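Local coordinates for amidohydrolase 2 (Bifidobacterium longum subsp. infantis, PDB 6UVZ), which probably acts as a hydrolase of the metallo-dependent hydrolase superfamily, built on a TIM-barrel-type fold of parallel strands and helices, at residues Gln86-Arg94 with Arg115-Leu125; Pro155-Leu164 with Pro185-Asp194. All coordinates share one frame; numbering follows the deposited sequence.

Contact 1 of 2, residues Gln86-Arg94 with Arg115-Leu125; sequences QGRVSPWMR and RALEPEFIAGL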
loop_
_atom_site.group_PDB
_atom_site.type_symbol
_atom_site.label_atom_id
_atom_site.label_comp_id
_atom_site.label_asym_id
_atom_site.label_seq_id
_atom_site.Cartn_x
_atom_site.Cartn_y
_atom_site.Cartn_z
ATOM N N GLN A 86 2.614 -1.370 -11.793
ATOM C CA GLN A 86 1.513 -2.280 -12.069
ATOM C C GLN A 86 1.933 -3.395 -13.022
ATOM O O GLN A 86 2.925 -3.293 -13.750
ATOM C CB GLN A 86 0.312 -1.525 -12.644
ATOM C CG GLN A 86 0.577 -0.792 -13.948
ATOM C CD GLN A 86 -0.676 -0.145 -14.506
ATOM O OE1 GLN A 86 -0.637 0.975 -15.016
ATOM N NE2 GLN A 86 -1.798 -0.850 -14.415
ATOM N N GLY A 87 1.156 -4.471 -13.005
ATOM C CA GLY A 87 1.421 -5.615 -13.858
ATOM C C GLY A 87 0.373 -6.681 -13.627
ATOM O O GLY A 87 -0.467 -6.578 -12.728
ATOM N N ARG A 88 0.432 -7.712 -14.466
ATOM C CA ARG A 88 -0.465 -8.857 -14.378
ATOM C C ARG A 88 0.325 -10.056 -13.869
ATOM O O ARG A 88 1.274 -10.500 -14.523
ATOM C CB ARG A 88 -1.103 -9.161 -15.734
ATOM C CG ARG A 88 -2.111 -10.298 -15.704
ATOM C CD ARG A 88 -2.839 -10.429 -17.033
ATOM N NE ARG A 88 -3.773 -11.552 -17.032
ATOM C CZ ARG A 88 -5.021 -11.485 -16.579
ATOM N NH1 ARG A 88 -5.492 -10.349 -16.085
ATOM N NH2 ARG A 88 -5.799 -12.558 -16.618
ATOM N N VAL A 89 -0.071 -10.574 -12.709
ATOM C CA VAL A 89 0.696 -11.617 -12.034
ATOM C C VAL A 89 0.669 -12.895 -12.863
ATOM O O VAL A 89 -0.402 -13.421 -13.188
ATOM C CB VAL A 89 0.158 -11.862 -10.620
ATOM C CG1 VAL A 89 0.798 -13.102 -10.017
ATOM C CG2 VAL A 89 0.412 -10.646 -9.744
ATOM N N SER A 90 1.850 -13.401 -13.198
ATOM C CA SER A 90 2.015 -14.650 -13.928
ATOM C C SER A 90 3.492 -15.033 -13.877
ATOM O O SER A 90 4.350 -14.163 -13.709
ATOM C CB SER A 90 1.545 -14.519 -15.386
ATOM O OG SER A 90 2.385 -13.643 -16.118
ATOM N N PRO A 91 3.810 -16.323 -14.014
ATOM C CA PRO A 91 5.222 -16.733 -14.011
ATOM C C PRO A 91 5.961 -16.351 -15.287
ATOM O O PRO A 91 7.113 -16.748 -15.489
ATOM C CB PRO A 91 5.144 -18.256 -13.837
ATOM C CG PRO A 91 3.793 -18.626 -14.331
ATOM C CD PRO A 91 2.894 -17.477 -14.003
ATOM N N TRP A 92 5.301 -15.580 -16.158
ATOM C CA TRP A 92 5.921 -15.025 -17.357
ATOM C C TRP A 92 5.663 -13.527 -17.470
ATOM O O TRP A 92 5.705 -12.978 -18.576
ATOM C CB TRP A 92 5.416 -15.740 -18.612
ATOM C CG TRP A 92 3.928 -15.672 -18.757
ATOM C CD1 TRP A 92 3.203 -14.661 -19.318
ATOM C CD2 TRP A 92 2.979 -16.651 -18.319
ATOM N NE1 TRP A 92 1.862 -14.952 -19.260
ATOM C CE2 TRP A 92 1.697 -16.169 -18.652
ATOM C CE3 TRP A 92 3.089 -17.891 -17.682
ATOM C CZ2 TRP A 92 0.535 -16.880 -18.366
ATOM C CZ3 TRP A 92 1.933 -18.597 -17.400
ATOM C CH2 TRP A 92 0.674 -18.090 -17.744
HETATM N N MSE A 93 5.398 -12.860 -16.352
HETATM C CA MSE A 93 4.947 -11.474 -16.358
HETATM C C MSE A 93 6.037 -10.481 -16.746
HETATM O O MSE A 93 7.219 -10.699 -16.481
HETATM C CB MSE A 93 4.385 -11.104 -14.984
HETATM C CG MSE A 93 5.398 -11.190 -13.854
HETATM SE SE MSE A 93 4.569 -11.041 -12.095
HETATM C CE MSE A 93 3.690 -9.320 -12.332
ATOM N N ARG A 94 5.620 -9.386 -17.377
ATOM C CA ARG A 94 6.518 -8.286 -17.708
ATOM C C ARG A 94 6.639 -7.374 -16.493
ATOM O O ARG A 94 5.663 -6.738 -16.083
ATOM C CB ARG A 94 5.997 -7.520 -18.920
ATOM C CG ARG A 94 6.048 -8.297 -20.226
ATOM C CD ARG A 94 7.404 -8.159 -20.898
ATOM N NE ARG A 94 7.477 -8.913 -22.147
ATOM C CZ ARG A 94 8.465 -8.803 -23.030
ATOM N NH1 ARG A 94 9.466 -7.964 -22.807
ATOM N NH2 ARG A 94 8.449 -9.532 -24.137
ATOM N N ARG A 115 -9.836 -14.024 -9.740
ATOM C CA ARG A 115 -8.474 -13.931 -10.255
ATOM C C ARG A 115 -7.475 -14.614 -9.327
ATOM O O ARG A 115 -6.517 -15.244 -9.791
ATOM C CB ARG A 115 -8.103 -12.462 -10.463
ATOM C CG ARG A 115 -6.629 -12.203 -10.736
ATOM C CD ARG A 115 -6.165 -12.862 -12.022
ATOM N NE ARG A 115 -4.750 -12.606 -12.274
ATOM C CZ ARG A 115 -4.052 -13.163 -13.257
ATOM N NH1 ARG A 115 -4.636 -14.016 -14.087
ATOM N NH2 ARG A 115 -2.768 -12.869 -13.409
ATOM N N ALA A 116 -7.687 -14.511 -8.014
ATOM C CA ALA A 116 -6.742 -15.079 -7.059
ATOM C C ALA A 116 -6.745 -16.602 -7.065
ATOM O O ALA A 116 -5.814 -17.211 -6.527
ATOM C CB ALA A 116 -7.046 -14.568 -5.652
ATOM N N LEU A 117 -7.761 -17.228 -7.654
ATOM C CA LEU A 117 -7.859 -18.680 -7.696
ATOM C C LEU A 117 -7.264 -19.282 -8.961
ATOM O O LEU A 117 -7.201 -20.512 -9.072
ATOM C CB LEU A 117 -9.324 -19.114 -7.560
ATOM C CG LEU A 117 -10.038 -18.718 -6.265
ATOM C CD1 LEU A 117 -11.414 -19.365 -6.188
ATOM C CD2 LEU A 117 -9.200 -19.082 -5.050
ATOM N N GLU A 118 -6.829 -18.459 -9.911
ATOM C CA GLU A 118 -6.241 -18.990 -11.130
ATOM C C GLU A 118 -4.836 -19.519 -10.846
ATOM O O GLU A 118 -4.093 -18.921 -10.059
ATOM C CB GLU A 118 -6.189 -17.918 -12.217
ATOM C CG GLU A 118 -7.501 -17.173 -12.413
ATOM C CD GLU A 118 -7.590 -16.493 -13.765
ATOM O OE1 GLU A 118 -7.962 -17.168 -14.748
ATOM O OE2 GLU A 118 -7.279 -15.287 -13.849
ATOM N N PRO A 119 -4.444 -20.638 -11.462
ATOM C CA PRO A 119 -3.115 -21.199 -11.173
ATOM C C PRO A 119 -1.972 -20.319 -11.639
ATOM O O PRO A 119 -0.900 -20.344 -11.021
ATOM C CB PRO A 119 -3.127 -22.542 -11.917
ATOM C CG PRO A 119 -4.566 -22.827 -12.190
ATOM C CD PRO A 119 -5.223 -21.499 -12.363
ATOM N N GLU A 120 -2.157 -19.547 -12.714
ATOM C CA GLU A 120 -1.092 -18.655 -13.158
ATOM C C GLU A 120 -0.865 -17.524 -12.162
ATOM O O GLU A 120 0.242 -16.981 -12.086
ATOM C CB GLU A 120 -1.408 -18.094 -14.545
ATOM C CG GLU A 120 -2.493 -17.030 -14.571
ATOM C CD GLU A 120 -2.711 -16.457 -15.957
ATOM O OE1 GLU A 120 -2.502 -17.193 -16.945
ATOM O OE2 GLU A 120 -3.083 -15.269 -16.061
ATOM N N PHE A 121 -1.894 -17.162 -11.393
ATOM C CA PHE A 121 -1.710 -16.174 -10.337
ATOM C C PHE A 121 -0.910 -16.757 -9.180
ATOM O O PHE A 121 -0.036 -16.084 -8.620
ATOM C CB PHE A 121 -3.068 -15.664 -9.854
ATOM C CG PHE A 121 -2.980 -14.511 -8.893
ATOM C CD1 PHE A 121 -2.893 -13.210 -9.360
ATOM C CD2 PHE A 121 -2.992 -14.727 -7.524
ATOM C CE1 PHE A 121 -2.813 -12.147 -8.481
ATOM C CE2 PHE A 121 -2.912 -13.667 -6.639
ATOM C CZ PHE A 121 -2.823 -12.376 -7.119
ATOM N N ILE A 122 -1.191 -18.009 -8.812
ATOM C CA ILE A 122 -0.431 -18.664 -7.751
ATOM C C ILE A 122 1.011 -18.886 -8.193
ATOM O O ILE A 122 1.956 -18.612 -7.444
ATOM C CB ILE A 122 -1.106 -19.987 -7.347
ATOM C CG1 ILE A 122 -2.573 -19.751 -6.983
ATOM C CG2 ILE A 122 -0.362 -20.632 -6.188
ATOM C CD1 ILE A 122 -2.767 -18.804 -5.825
ATOM N N ALA A 123 1.199 -19.387 -9.416
ATOM C CA ALA A 123 2.547 -19.586 -9.936
ATOM C C ALA A 123 3.285 -18.265 -10.092
ATOM O O ALA A 123 4.509 -18.215 -9.923
ATOM C CB ALA A 123 2.492 -20.327 -11.271
ATOM N N GLY A 124 2.565 -17.189 -10.414
ATOM C CA GLY A 124 3.197 -15.885 -10.493
ATOM C C GLY A 124 3.680 -15.378 -9.151
ATOM O O GLY A 124 4.687 -14.669 -9.078
ATOM N N LEU A 125 2.973 -15.730 -8.073
ATOM C CA LEU A 125 3.418 -15.340 -6.738
ATOM C C LEU A 125 4.754 -15.985 -6.395
ATOM O O LEU A 125 5.629 -15.341 -5.803
ATOM C CB LEU A 125 2.357 -15.715 -5.700
ATOM C CG LEU A 125 1.007 -14.997 -5.772
ATOM C CD1 LEU A 125 -0.029 -15.715 -4.920
ATOM C CD2 LEU A 125 1.136 -13.549 -5.336
#
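NH1 of Arg-115, lying over a face of the Arg-88 guanidinium, is gripped by two carboxylates, at 2.8 Å from Glu-120 OE2 and 2.9 Å from Glu-118 OE2. Both oxygens sit near the Arg-115 guanidinium plane; the nearly straight bond (175°) meets Glu-120 OE2 on the anti side, somewhat out of the carboxylate plane, whereas Glu-118 OE2 is met from above its carboxylate plane. The extended Arg-88 chain, with CG anti to the backbone N (chi1 -177°), lays one guanidinium over the other, their planes 34° apart. Arg-88 NH2 reaches Glu-120 OE2 only as a long salt bridge of 3.9 Å, and the two acids probably offset the like charges of the stacked arginines. Replacing Arg-115 by a leucine would probably leave Glu-118 and Glu-120 without their shared donor and the Arg-88 guanidinium without the flat group it lies on. Farther in, Val-89 CG1 stands off-centre over the Phe-121 ring, and its CB lies 3.6 Å from Phe-121 CD1. The same CG1 meets bare Gly-124 CA at 3.7 Å, where a CB would point toward the loop and run into Val-89 CG1 and Ser-90 N. On the outer side Pro-91 CG rests on Ala-123 CB (3.7 Å), while Glu-120 OE1 approaches the Trp-92 ring at its edge. The loop after strand 80-86 thus packs on the first turns of helix 119-131, whose Ile-122 and Leu-125 face helix 144-153; Glu-104, beyond strand 101-103, takes Arg-115 NE and Val-89 N.

Contact 2 of 2, residues Pro155-Leu164 with Pro185-Asp194; sequences PEVTVIIDHL and PNSYIKVSGD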
loop_
_atom_site.group_PDB
_atom_site.type_symbol
_atom_site.label_atom_id
_atom_site.label_comp_id
_atom_site.label_asym_id
_atom_site.label_seq_id
_atom_site.Cartn_x
_atom_site.Cartn_y
_atom_site.Cartn_z
ATOM N N PRO A 155 3.467 -19.011 0.959
ATOM C CA PRO A 155 3.866 -18.248 2.151
ATOM C C PRO A 155 5.187 -17.513 1.994
ATOM O O PRO A 155 5.504 -16.669 2.842
ATOM C CB PRO A 155 3.960 -19.324 3.238
ATOM C CG PRO A 155 4.292 -20.569 2.490
ATOM C CD PRO A 155 3.564 -20.466 1.177
ATOM N N GLU A 156 5.959 -17.798 0.947
ATOM C CA GLU A 156 7.263 -17.175 0.764
ATOM C C GLU A 156 7.197 -15.836 0.043
ATOM O O GLU A 156 8.220 -15.150 -0.048
ATOM C CB GLU A 156 8.206 -18.117 0.003
ATOM C CG GLU A 156 7.759 -18.468 -1.409
ATOM C CD GLU A 156 6.784 -19.630 -1.454
ATOM O OE1 GLU A 156 6.319 -20.062 -0.379
ATOM O OE2 GLU A 156 6.487 -20.116 -2.565
ATOM N N VAL A 157 6.034 -15.444 -0.470
ATOM C CA VAL A 157 5.876 -14.145 -1.114
ATOM C C VAL A 157 5.418 -13.135 -0.071
ATOM O O VAL A 157 4.645 -13.460 0.839
ATOM C CB VAL A 157 4.891 -14.226 -2.298
ATOM C CG1 VAL A 157 3.471 -14.488 -1.821
ATOM C CG2 VAL A 157 4.950 -12.955 -3.134
ATOM N N THR A 158 5.919 -11.908 -0.184
ATOM C CA THR A 158 5.537 -10.829 0.715
ATOM C C THR A 158 4.293 -10.144 0.165
ATOM O O THR A 158 4.330 -9.556 -0.922
ATOM C CB THR A 158 6.678 -9.824 0.877
ATOM O OG1 THR A 158 7.809 -10.477 1.469
ATOM C CG2 THR A 158 6.247 -8.666 1.763
ATOM N N VAL A 159 3.194 -10.227 0.909
ATOM C CA VAL A 159 1.923 -9.627 0.520
ATOM C C VAL A 159 1.624 -8.485 1.479
ATOM O O VAL A 159 1.779 -8.629 2.698
ATOM C CB VAL A 159 0.788 -10.666 0.515
ATOM C CG1 VAL A 159 0.792 -11.475 1.806
ATOM C CG2 VAL A 159 -0.558 -9.989 0.303
ATOM N N ILE A 160 1.214 -7.346 0.931
ATOM C CA ILE A 160 0.858 -6.170 1.716
ATOM C C ILE A 160 -0.616 -5.887 1.469
ATOM O O ILE A 160 -1.015 -5.564 0.342
ATOM C CB ILE A 160 1.722 -4.951 1.367
ATOM C CG1 ILE A 160 3.179 -5.179 1.777
ATOM C CG2 ILE A 160 1.177 -3.715 2.053
ATOM C CD1 ILE A 160 4.042 -5.796 0.697
ATOM N N ILE A 161 -1.428 -6.009 2.517
ATOM C CA ILE A 161 -2.865 -5.774 2.417
ATOM C C ILE A 161 -3.094 -4.265 2.420
ATOM O O ILE A 161 -2.809 -3.586 3.409
ATOM C CB ILE A 161 -3.627 -6.453 3.560
ATOM C CG1 ILE A 161 -3.104 -7.870 3.799
ATOM C CG2 ILE A 161 -5.112 -6.496 3.251
ATOM C CD1 ILE A 161 -3.256 -8.795 2.619
ATOM N N ASP A 162 -3.609 -3.737 1.313
ATOM C CA ASP A 162 -3.816 -2.300 1.181
ATOM C C ASP A 162 -5.104 -1.875 1.873
ATOM O O ASP A 162 -6.147 -2.519 1.716
ATOM C CB ASP A 162 -3.866 -1.893 -0.292
ATOM C CG ASP A 162 -2.514 -1.968 -0.965
ATOM O OD1 ASP A 162 -1.532 -2.348 -0.292
ATOM O OD2 ASP A 162 -2.434 -1.641 -2.167
ATOM N N HIS A 163 -5.019 -0.791 2.645
ATOM C CA HIS A 163 -6.193 -0.082 3.158
ATOM C C HIS A 163 -7.055 -0.976 4.048
ATOM O O HIS A 163 -8.283 -0.998 3.929
ATOM C CB HIS A 163 -7.020 0.502 2.010
ATOM C CG HIS A 163 -6.247 1.418 1.112
ATOM N ND1 HIS A 163 -4.952 1.808 1.379
ATOM C CD2 HIS A 163 -6.588 2.023 -0.051
ATOM C CE1 HIS A 163 -4.528 2.611 0.420
ATOM N NE2 HIS A 163 -5.502 2.758 -0.461
ATOM N N LEU A 164 -6.405 -1.717 4.948
ATOM C CA LEU A 164 -7.089 -2.579 5.914
ATOM C C LEU A 164 -7.987 -3.608 5.229
ATOM O O LEU A 164 -9.007 -4.023 5.784
ATOM C CB LEU A 164 -7.895 -1.751 6.920
ATOM C CG LEU A 164 -7.091 -0.811 7.820
ATOM C CD1 LEU A 164 -8.006 0.194 8.502
ATOM C CD2 LEU A 164 -6.301 -1.602 8.853
ATOM N N PRO A 185 3.590 -15.823 7.358
ATOM C CA PRO A 185 4.829 -15.242 7.899
ATOM C C PRO A 185 5.240 -13.931 7.248
ATOM O O PRO A 185 5.942 -13.141 7.893
ATOM C CB PRO A 185 5.870 -16.337 7.640
ATOM C CG PRO A 185 5.346 -17.071 6.453
ATOM C CD PRO A 185 3.846 -17.048 6.577
ATOM N N ASN A 186 4.838 -13.667 6.005
ATOM C CA ASN A 186 5.270 -12.471 5.289
ATOM C C ASN A 186 4.090 -11.603 4.861
ATOM O O ASN A 186 4.146 -10.936 3.826
ATOM C CB ASN A 186 6.124 -12.846 4.079
ATOM C CG ASN A 186 7.352 -13.647 4.462
ATOM O OD1 ASN A 186 8.335 -13.097 4.959
ATOM N ND2 ASN A 186 7.303 -14.953 4.231
ATOM N N SER A 187 3.019 -11.598 5.650
ATOM C CA SER A 187 1.863 -10.762 5.366
ATOM C C SER A 187 1.963 -9.452 6.136
ATOM O O SER A 187 2.467 -9.414 7.261
ATOM C CB SER A 187 0.567 -11.487 5.730
ATOM O OG SER A 187 0.530 -11.803 7.111
ATOM N N TYR A 188 1.489 -8.376 5.513
ATOM C CA TYR A 188 1.484 -7.057 6.126
ATOM C C TYR A 188 0.193 -6.349 5.750
ATOM O O TYR A 188 -0.388 -6.613 4.695
ATOM C CB TYR A 188 2.692 -6.216 5.686
ATOM C CG TYR A 188 4.029 -6.777 6.119
ATOM C CD1 TYR A 188 4.637 -6.348 7.292
ATOM C CD2 TYR A 188 4.685 -7.732 5.352
ATOM C CE1 TYR A 188 5.859 -6.855 7.691
ATOM C CE2 TYR A 188 5.907 -8.245 5.744
ATOM C CZ TYR A 188 6.490 -7.803 6.913
ATOM O OH TYR A 188 7.706 -8.311 7.305
ATOM N N ILE A 189 -0.253 -5.446 6.618
ATOM C CA ILE A 189 -1.499 -4.720 6.415
ATOM C C ILE A 189 -1.267 -3.241 6.702
ATOM O O ILE A 189 -0.567 -2.882 7.656
ATOM C CB ILE A 189 -2.636 -5.291 7.292
ATOM C CG1 ILE A 189 -3.956 -4.573 7.004
ATOM C CG2 ILE A 189 -2.273 -5.226 8.770
ATOM C CD1 ILE A 189 -5.162 -5.253 7.612
ATOM N N LYS A 190 -1.841 -2.387 5.862
ATOM C CA LYS A 190 -1.712 -0.943 5.992
ATOM C C LYS A 190 -2.941 -0.367 6.678
ATOM O O LYS A 190 -4.066 -0.821 6.444
ATOM C CB LYS A 190 -1.533 -0.287 4.622
ATOM C CG LYS A 190 -0.238 -0.644 3.926
ATOM C CD LYS A 190 -0.196 -0.057 2.529
ATOM C CE LYS A 190 1.187 -0.198 1.929
ATOM N NZ LYS A 190 1.211 0.145 0.482
ATOM N N VAL A 191 -2.725 0.638 7.519
ATOM C CA VAL A 191 -3.811 1.321 8.219
ATOM C C VAL A 191 -4.065 2.623 7.465
ATOM O O VAL A 191 -3.526 3.680 7.804
ATOM C CB VAL A 191 -3.484 1.560 9.691
ATOM C CG1 VAL A 191 -4.695 2.132 10.412
ATOM C CG2 VAL A 191 -3.037 0.268 10.344
ATOM N N SER A 192 -4.894 2.541 6.426
ATOM C CA SER A 192 -5.250 3.722 5.644
ATOM C C SER A 192 -6.547 3.419 4.893
ATOM O O SER A 192 -7.355 2.604 5.351
ATOM C CB SER A 192 -4.072 4.107 4.726
ATOM O OG SER A 192 -3.750 3.050 3.840
ATOM N N GLY A 193 -6.739 4.068 3.748
ATOM C CA GLY A 193 -7.923 3.838 2.941
ATOM C C GLY A 193 -8.495 5.103 2.338
ATOM O O GLY A 193 -8.030 6.207 2.634
ATOM N N ASP A 194 -9.510 4.955 1.487
ATOM C CA ASP A 194 -10.186 6.099 0.893
ATOM C C ASP A 194 -11.170 6.762 1.847
ATOM O O ASP A 194 -11.879 7.688 1.437
ATOM C CB ASP A 194 -10.914 5.676 -0.387
ATOM C CG ASP A 194 -9.984 5.046 -1.405
ATOM O OD1 ASP A 194 -8.803 4.811 -1.069
ATOM O OD2 ASP A 194 -10.432 4.786 -2.541
#
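With CG anti to its carbonyl carbon (chi1 -66°) and the rest of the chain extended, Lys-190 runs alongside Asp-162, both pointing the same way. A like first torsion (chi1 -57°) puts the His-163 ring between Asp-162 CB on one face and Gly-193 CA on the other, the latter a CH-pi contact 3.8 Å from the ring centroid. Lys-190 NZ meets Asp-162 OD1 in a long salt bridge of 3.8 Å; its stronger partner is Glu-136, and it also bonds to Ser-11 O and His-12 ND1. Ile-160 CG2 lies against the methylene chain of Lys-190, 3.5 Å from Lys-190 CE. His-163 ND1 gives a weak bond of 3.0 Å to Ser-192 OG, a hydroxyl held more firmly by Ser-217. Before these side chains the two strands pair in parallel: Val-159 with Ser-187, Ile-160 with Tyr-188 and Ile-161 with Ile-189. Lys-190 N to Ile-161 O (2.9 Å) is among their backbone bonds. At the start Asn-186 ND2 bonds to Pro-155 O at 2.8 Å, in the carbonyl plane. On the Val-159 and Ile-161 side, Ile-189 CD1 meets Leu-164 CD2 at 4.0 Å, facing helix 199-209. The acid, lysine, histidine and serine thus gather at the C-terminal ends of the strands, where barrels of this superfamily carry their active sites, consistent with a polar pocket there, although His-163 and Gly-193 are poorly ordered.

From the N terminus the chain passes three barrel strands before contact 1, which links the loop leaving strand 80-86 to the start of helix 119-131 and so closes an excursion containing strand 101-103. That helix leads into strand 135-137, and helix 144-153 then leads to strand 159-161. Contact 2 pairs the two strands of the beta-alpha-beta unit of strand 159-161, helix 172-181 and strand 187-191, closing the crossover through that helix. The two closures follow in series, neither nested nor crossed. Contact 1 lies on the periphery and contact 2 near the middle of the chain, their centres about 18 Å apart. They meet where Leu-125 O packs on Val-157 CG2 at 3.6 Å.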